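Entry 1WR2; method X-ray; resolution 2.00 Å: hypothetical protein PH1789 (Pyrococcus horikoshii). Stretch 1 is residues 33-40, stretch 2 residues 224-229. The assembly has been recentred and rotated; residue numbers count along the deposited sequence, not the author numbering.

Stretch 1, residues 33-40: GLPVPEEK
Stretch 2, residues 224-229: GAVIVD

This is a small, mostly apolar contact in which a proline-rich loop lies against a short strand, pinned by a single direct backbone hydrogen bond and centred on the side chain of Ile227. The two stretches belong to one chain, 189 or more residues apart in sequence where they touch, and together bury 309 Å². Residues 34 to 39 and 225 to 228 run in broadly the same sense, their end-to-end directions 47° apart. The register sets Pro35 beside Val226, with CA atoms 5.1 Å apart, and Val36 beside Ile227, with CA atoms 5.3 Å apart.

The loop is extended without being a regular strand through the contact: phi/psi is -67/151 at Leu34, -72/86 at Pro35, -116/120 at Val36, -70/162 at Pro37, -62/130 at Glu38 and -143/145 at Glu39. Opposite it, strand 225-227 has -150/174, -146/137 and -87/122, before Val228 turns to -91/-39. Ile227 N donates to Pro35 O at 2.8 Å, with a nearly straight N-H...O angle of 167°. Proline has no amide hydrogen to give, yet its carbonyl remains a good acceptor. Within the loop, a weak bond joins Val36 N to Leu34 O at 3.0 Å.

Ile227 points its CA-to-CB bond toward the loop, and its m, t rotamer (chi1 -63°, chi2 167°) carries CD1 among three apolar neighbours: 3.7 Å from Leu34 CB, 4.0 Å from Pro35 CD and 4.0 Å from Val36 CG2. A long, branched aliphatic chain suits this place because its terminal methyl can reach all three. Leu34 is m, t (-78°, 160°) and Val36 is t (176°); both direct CA-to-CB sideways.

The prolines, both C-gamma endo, offer compact rings that pack closely. Pro35, directed toward the strand, brings CB to 3.3 Å from Ala225 O. Pro37 CD lies 3.3 Å from Val226 CG2, with Val226 in the p rotamer (68°), and 3.5 Å from Ile227 O. The small Ala225 points sideways, and its CB stays 5.0 Å or more from the loop.

At the far end the contact becomes polar. Glu39 points its CA-to-CB bond toward the strand; its rotamer is m, t (-65°, 170°; chi3 173°). Water 1 can donate to Glu39 OE1 at 2.5 Å and to Ile227 O at 2.7 Å, though atoms elsewhere also compete for its protons. Val228 (t, -178°) directs its CA-to-CB bond away. Beyond the interface, Lys40 NZ forms a salt bridge to Glu38 OE2 at 3.2 Å. Gly33 (73/11) and Gly224 (53/-155) have positive phi, which favours glycine.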

# COMPACT_ATOMS: atom_id res chain seq x y z
N GLY A 33 3.96 -4.74 -11.83
CA GLY A 33 3.91 -6.13 -11.42
C GLY A 33 4.01 -6.47 -9.95
O GLY A 33 4.19 -7.64 -9.61
N LEU A 34 3.90 -5.47 -9.08
CA LEU A 34 3.96 -5.70 -7.63
C LEU A 34 2.73 -6.50 -7.20
O LEU A 34 1.67 -6.38 -7.81
CB LEU A 34 4.03 -4.36 -6.89
CG LEU A 34 5.42 -3.73 -6.92
CD1 LEU A 34 5.36 -2.24 -6.62
CD2 LEU A 34 6.29 -4.46 -5.89
N PRO A 35 2.85 -7.30 -6.13
CA PRO A 35 1.74 -8.12 -5.63
C PRO A 35 0.60 -7.39 -4.93
O PRO A 35 0.58 -7.27 -3.71
CB PRO A 35 2.43 -9.10 -4.70
CG PRO A 35 3.49 -8.24 -4.08
CD PRO A 35 4.06 -7.51 -5.30
N VAL A 36 -0.36 -6.91 -5.72
CA VAL A 36 -1.53 -6.23 -5.19
C VAL A 36 -2.73 -7.09 -5.55
O VAL A 36 -3.00 -7.32 -6.73
CB VAL A 36 -1.72 -4.85 -5.83
CG1 VAL A 36 -3.01 -4.22 -5.32
CG2 VAL A 36 -0.52 -3.96 -5.54
N PRO A 37 -3.49 -7.58 -4.55
CA PRO A 37 -4.66 -8.42 -4.81
C PRO A 37 -5.82 -7.67 -5.45
O PRO A 37 -5.88 -6.43 -5.41
CB PRO A 37 -4.99 -8.96 -3.42
CG PRO A 37 -4.65 -7.79 -2.54
CD PRO A 37 -3.32 -7.34 -3.11
N GLU A 38 -6.75 -8.41 -6.04
CA GLU A 38 -7.90 -7.81 -6.70
C GLU A 38 -8.76 -7.03 -5.71
O GLU A 38 -9.12 -7.55 -4.65
CB GLU A 38 -8.76 -8.90 -7.36
CG GLU A 38 -9.88 -8.37 -8.25
CD GLU A 38 -9.35 -7.61 -9.45
OE1 GLU A 38 -8.35 -8.05 -10.05
OE2 GLU A 38 -9.94 -6.57 -9.80
N GLU A 39 -9.08 -5.79 -6.06
CA GLU A 39 -9.91 -4.91 -5.25
C GLU A 39 -10.77 -4.09 -6.19
O GLU A 39 -10.33 -3.72 -7.28
CB GLU A 39 -9.06 -3.96 -4.40
CG GLU A 39 -8.23 -4.66 -3.36
CD GLU A 39 -7.21 -3.74 -2.71
OE1 GLU A 39 -6.57 -4.18 -1.74
OE2 GLU A 39 -7.07 -2.58 -3.16
N LYS A 40 -12.00 -3.79 -5.78
CA LYS A 40 -12.89 -3.02 -6.62
C LYS A 40 -13.31 -1.71 -5.98
O LYS A 40 -13.50 -1.64 -4.77
CB LYS A 40 -14.14 -3.82 -6.97
CG LYS A 40 -13.96 -4.88 -8.05
CD LYS A 40 -13.29 -6.13 -7.52
CE LYS A 40 -13.55 -7.31 -8.45
NZ LYS A 40 -13.14 -7.01 -9.85
N GLY A 224 5.27 -16.33 -1.88
CA GLY A 224 5.21 -14.89 -2.07
C GLY A 224 4.79 -13.96 -0.94
O GLY A 224 4.94 -14.26 0.24
N ALA A 225 4.27 -12.80 -1.34
CA ALA A 225 3.82 -11.78 -0.40
C ALA A 225 2.67 -10.99 -1.02
O ALA A 225 2.34 -11.18 -2.19
CB ALA A 225 4.97 -10.85 -0.07
N VAL A 226 2.08 -10.10 -0.23
CA VAL A 226 0.97 -9.29 -0.71
C VAL A 226 0.98 -7.89 -0.08
O VAL A 226 1.23 -7.73 1.11
CB VAL A 226 -0.38 -9.99 -0.42
CG1 VAL A 226 -0.64 -10.04 1.08
CG2 VAL A 226 -1.50 -9.29 -1.15
N ILE A 227 0.72 -6.88 -0.91
CA ILE A 227 0.68 -5.49 -0.47
C ILE A 227 -0.73 -5.17 0.03
O ILE A 227 -1.70 -5.30 -0.72
CB ILE A 227 1.04 -4.55 -1.63
CG1 ILE A 227 2.47 -4.83 -2.08
CG2 ILE A 227 0.86 -3.10 -1.21
CD1 ILE A 227 2.83 -4.19 -3.42
N VAL A 228 -0.85 -4.74 1.28
CA VAL A 228 -2.15 -4.44 1.85
C VAL A 228 -2.62 -3.00 1.68
O VAL A 228 -3.81 -2.75 1.45
CB VAL A 228 -2.18 -4.84 3.34
CG1 VAL A 228 -3.55 -4.58 3.93
CG2 VAL A 228 -1.80 -6.31 3.47
N ASP A 229 -1.71 -2.05 1.81
CA ASP A 229 -2.06 -0.64 1.65
C ASP A 229 -0.83 0.03 1.07
O ASP A 229 0.27 -0.52 1.13
CB ASP A 229 -2.40 -0.02 3.01
CG ASP A 229 -3.23 1.25 2.88
OD1 ASP A 229 -3.13 1.94 1.85
OD2 ASP A 229 -3.98 1.57 3.82
O HOH W 1 -4.39 -5.00 -0.95